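Local coordinates for protein (alpha-2u-globulin) (Rattus norvegicus, PDB 2A2U) that probably carries small lipophilic molecules in the cavity of a lipocalin beta-barrel and also binds a hyaline droplet inducer, at residues V31-S40 / V59-L67. Residues are numbered along the deposited sequence; the frame is centred on the assembly and turned at random.
Sequences VAKLNGDWFS and VFMQHIDVL
His-63 reaches over Gly-36 to Asp-37, the strand neighbour it faces in an antiparallel non-hydrogen-bonded pair. Its CB passes Asp-37 OD1 at 3.7 Å; CG, swung anti to the backbone N (chi1 -175°), brings one ring face over the carbonyl oxygen of Gly-36, and CE1 packs 3.4 Å from Gly-36 CA. ND1 donates in the ring plane to Asp-37 OD1 (3.1 Å, 159° at the hydrogen), approaching from above the carboxylate plane; ring and carboxylate planes are 69° apart. At the far tip, NE2 makes only a weak bond to Asp-65 OD1, an oxygen whose stronger partner is Lys-74 of the second subunit. With an alanine in its place, Asp-37 would probably be left without its imidazole donor and the Gly-36 peptide without its cover.

Gly-36 and Ile-64 form an antiparallel hydrogen-bonded pair with two backbone bonds, and Ile-64 O also takes Asn-35 ND2 on a lone pair (2.9 Å). On the face of Ile-64, its CD1 lies over the five-membered ring of Trp-38, 4.0 Å from the centroid, a CH-pi contact, while the indole NE1 is fixed by Leu-34 O at 2.7 Å. Farther along, Ser-40 OG donates to Val-59 O and accepts from Met-61 N, replacing regular strand pairing there, and a water links Ser-40 N with Met-61 O.

The chemistry thus divides by face: polar His-63 and Asp-37 on one, an indole-aliphatic layer continuing onto Val-120 and Phe-122 on the other. Gly-36 and Trp-38 are the lipocalin Gly-X-Trp motif, following the 3-10 turn 31-34, with Trp-38 packed on Arg-141 at the barrel's closed end.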
loop_
_atom_site.group_PDB
_atom_site.type_symbol
_atom_site.label_atom_id
_atom_site.label_comp_id
_atom_site.label_asym_id
_atom_site.label_seq_id
_atom_site.Cartn_x
_atom_site.Cartn_y
_atom_site.Cartn_z
ATOM N N VAL A 31 -5.086 -23.549 -3.326
ATOM C CA VAL A 31 -4.036 -22.535 -3.280
ATOM C C VAL A 31 -3.077 -22.662 -2.100
ATOM O O VAL A 31 -1.929 -22.241 -2.181
ATOM C CB VAL A 31 -4.643 -21.104 -3.333
ATOM C CG1 VAL A 31 -5.303 -20.752 -2.024
ATOM C CG2 VAL A 31 -3.583 -20.088 -3.680
ATOM N N ALA A 32 -3.540 -23.283 -1.023
ATOM C CA ALA A 32 -2.717 -23.480 0.164
ATOM C C ALA A 32 -1.448 -24.259 -0.155
ATOM O O ALA A 32 -0.404 -24.024 0.444
ATOM C CB ALA A 32 -3.502 -24.207 1.223
ATOM N N LYS A 33 -1.540 -25.183 -1.105
ATOM C CA LYS A 33 -0.401 -26.004 -1.496
ATOM C C LYS A 33 0.619 -25.307 -2.377
ATOM O O LYS A 33 1.650 -25.890 -2.707
ATOM C CB LYS A 33 -0.885 -27.264 -2.190
ATOM C CG LYS A 33 -1.625 -28.203 -1.290
ATOM C CD LYS A 33 -2.144 -29.353 -2.095
ATOM C CE LYS A 33 -2.848 -30.354 -1.219
ATOM N NZ LYS A 33 -3.486 -31.412 -2.054
ATOM N N LEU A 34 0.321 -24.080 -2.790
ATOM C CA LEU A 34 1.228 -23.307 -3.633
ATOM C C LEU A 34 2.300 -22.623 -2.793
ATOM O O LEU A 34 3.245 -22.052 -3.325
ATOM C CB LEU A 34 0.444 -22.264 -4.424
ATOM C CG LEU A 34 -0.561 -22.799 -5.440
ATOM C CD1 LEU A 34 -1.341 -21.652 -6.026
ATOM C CD2 LEU A 34 0.174 -23.551 -6.539
ATOM N N ASN A 35 2.148 -22.696 -1.475
ATOM C CA ASN A 35 3.097 -22.094 -0.550
ATOM C C ASN A 35 4.479 -22.688 -0.759
ATOM O O ASN A 35 4.608 -23.884 -0.992
ATOM C CB ASN A 35 2.660 -22.350 0.894
ATOM C CG ASN A 35 2.544 -21.078 1.707
ATOM O OD1 ASN A 35 1.746 -20.999 2.639
ATOM N ND2 ASN A 35 3.326 -20.068 1.349
ATOM N N GLY A 36 5.510 -21.854 -0.716
ATOM C CA GLY A 36 6.853 -22.376 -0.871
ATOM C C GLY A 36 7.692 -21.701 -1.924
ATOM O O GLY A 36 7.307 -20.687 -2.483
ATOM N N ASP A 37 8.851 -22.276 -2.193
ATOM C CA ASP A 37 9.771 -21.736 -3.170
ATOM C C ASP A 37 9.440 -22.130 -4.588
ATOM O O ASP A 37 9.054 -23.270 -4.850
ATOM C CB ASP A 37 11.185 -22.172 -2.841
ATOM C CG ASP A 37 11.653 -21.627 -1.522
ATOM O OD1 ASP A 37 11.759 -20.396 -1.387
ATOM O OD2 ASP A 37 11.907 -22.420 -0.603
ATOM N N TRP A 38 9.582 -21.169 -5.496
ATOM C CA TRP A 38 9.317 -21.393 -6.909
ATOM C C TRP A 38 10.387 -20.693 -7.701
ATOM O O TRP A 38 10.990 -19.756 -7.207
ATOM C CB TRP A 38 7.956 -20.830 -7.295
ATOM C CG TRP A 38 6.816 -21.553 -6.671
ATOM C CD1 TRP A 38 6.203 -21.247 -5.485
ATOM C CD2 TRP A 38 6.147 -22.696 -7.196
ATOM N NE1 TRP A 38 5.183 -22.138 -5.253
ATOM C CE2 TRP A 38 5.121 -23.039 -6.280
ATOM C CE3 TRP A 38 6.302 -23.473 -8.354
ATOM C CZ2 TRP A 38 4.257 -24.134 -6.492
ATOM C CZ3 TRP A 38 5.440 -24.567 -8.564
ATOM C CH2 TRP A 38 4.429 -24.881 -7.633
ATOM N N PHE A 39 10.624 -21.149 -8.925
ATOM C CA PHE A 39 11.642 -20.558 -9.787
ATOM C C PHE A 39 11.012 -20.231 -11.119
ATOM O O PHE A 39 10.084 -20.914 -11.543
ATOM C CB PHE A 39 12.772 -21.548 -10.042
ATOM C CG PHE A 39 13.554 -21.896 -8.828
ATOM C CD1 PHE A 39 13.142 -22.919 -7.989
ATOM C CD2 PHE A 39 14.713 -21.206 -8.525
ATOM C CE1 PHE A 39 13.872 -23.247 -6.865
ATOM C CE2 PHE A 39 15.454 -21.527 -7.401
ATOM C CZ PHE A 39 15.031 -22.550 -6.569
ATOM N N SER A 40 11.519 -19.194 -11.780
ATOM C CA SER A 40 11.016 -18.792 -13.086
ATOM C C SER A 40 11.660 -19.672 -14.140
ATOM O O SER A 40 12.882 -19.704 -14.258
ATOM C CB SER A 40 11.337 -17.323 -13.356
ATOM O OG SER A 40 10.484 -16.495 -12.592
ATOM N N VAL A 59 10.485 -11.267 -14.599
ATOM C CA VAL A 59 10.752 -11.434 -13.178
ATOM C C VAL A 59 11.239 -12.836 -12.846
ATOM O O VAL A 59 10.797 -13.821 -13.437
ATOM C CB VAL A 59 9.506 -11.091 -12.301
ATOM C CG1 VAL A 59 8.936 -9.744 -12.709
ATOM C CG2 VAL A 59 8.455 -12.189 -12.390
ATOM N N PHE A 60 12.154 -12.905 -11.887
ATOM C CA PHE A 60 12.731 -14.158 -11.448
ATOM C C PHE A 60 12.150 -14.514 -10.086
ATOM O O PHE A 60 12.630 -14.077 -9.043
ATOM C CB PHE A 60 14.247 -14.010 -11.388
ATOM C CG PHE A 60 14.848 -13.468 -12.653
ATOM C CD1 PHE A 60 14.537 -14.039 -13.882
ATOM C CD2 PHE A 60 15.717 -12.385 -12.620
ATOM C CE1 PHE A 60 15.082 -13.544 -15.064
ATOM C CE2 PHE A 60 16.269 -11.883 -13.805
ATOM C CZ PHE A 60 15.945 -12.469 -15.026
ATOM N N MET A 61 11.099 -15.316 -10.111
ATOM C CA MET A 61 10.402 -15.734 -8.905
ATOM C C MET A 61 11.313 -16.431 -7.909
ATOM O O MET A 61 12.333 -17.008 -8.285
ATOM C CB MET A 61 9.239 -16.647 -9.294
ATOM C CG MET A 61 8.205 -16.915 -8.190
ATOM S SD MET A 61 7.473 -15.400 -7.448
ATOM C CE MET A 61 7.257 -14.368 -9.023
ATOM N N GLN A 62 10.932 -16.372 -6.637
ATOM C CA GLN A 62 11.695 -16.996 -5.565
ATOM C C GLN A 62 10.831 -17.760 -4.575
ATOM O O GLN A 62 11.143 -18.895 -4.225
ATOM C CB GLN A 62 12.480 -15.959 -4.780
ATOM C CG GLN A 62 13.459 -15.151 -5.572
ATOM C CD GLN A 62 14.244 -14.222 -4.684
ATOM O OE1 GLN A 62 15.414 -13.963 -4.922
ATOM N NE2 GLN A 62 13.607 -13.726 -3.638
ATOM N N HIS A 63 9.749 -17.138 -4.121
ATOM C CA HIS A 63 8.881 -17.761 -3.134
ATOM C C HIS A 63 7.472 -17.199 -3.226
ATOM O O HIS A 63 7.288 -16.047 -3.592
ATOM C CB HIS A 63 9.456 -17.485 -1.738
ATOM C CG HIS A 63 8.736 -18.173 -0.628
ATOM N ND1 HIS A 63 9.122 -19.413 -0.153
ATOM C CD2 HIS A 63 7.673 -17.802 0.117
ATOM C CE1 HIS A 63 8.317 -19.766 0.838
ATOM N NE2 HIS A 63 7.432 -18.808 1.021
ATOM N N ILE A 64 6.484 -18.032 -2.922
ATOM C CA ILE A 64 5.088 -17.628 -2.919
ATOM C C ILE A 64 4.526 -17.909 -1.527
ATOM O O ILE A 64 4.668 -19.017 -1.012
ATOM C CB ILE A 64 4.250 -18.422 -3.948
ATOM C CG1 ILE A 64 4.608 -17.990 -5.367
ATOM C CG2 ILE A 64 2.754 -18.215 -3.693
ATOM C CD1 ILE A 64 3.798 -18.679 -6.440
ATOM N N ASP A 65 3.943 -16.887 -0.905
ATOM C CA ASP A 65 3.345 -17.011 0.420
ATOM C C ASP A 65 1.839 -16.982 0.296
ATOM O O ASP A 65 1.289 -16.203 -0.463
ATOM C CB ASP A 65 3.786 -15.866 1.330
ATOM C CG ASP A 65 5.202 -16.006 1.786
ATOM O OD1 ASP A 65 5.508 -17.027 2.429
ATOM O OD2 ASP A 65 6.008 -15.097 1.519
ATOM N N VAL A 66 1.161 -17.852 1.016
ATOM C CA VAL A 66 -0.284 -17.870 0.953
ATOM C C VAL A 66 -0.805 -17.146 2.198
ATOM O O VAL A 66 -0.636 -17.624 3.314
ATOM C CB VAL A 66 -0.793 -19.319 0.821
ATOM C CG1 VAL A 66 -2.293 -19.357 0.834
ATOM C CG2 VAL A 66 -0.289 -19.919 -0.489
ATOM N N LEU A 67 -1.376 -15.959 1.995
ATOM C CA LEU A 67 -1.882 -15.117 3.080
ATOM C C LEU A 67 -3.408 -15.070 3.118
ATOM O O LEU A 67 -4.069 -15.828 2.412
ATOM C CB LEU A 67 -1.339 -13.704 2.891
ATOM C CG LEU A 67 0.134 -13.616 2.479
ATOM C CD1 LEU A 67 0.469 -12.224 2.007
ATOM C CD2 LEU A 67 1.039 -14.028 3.636
HETATM O O HOH W 1 13.829 -17.399 -10.819
#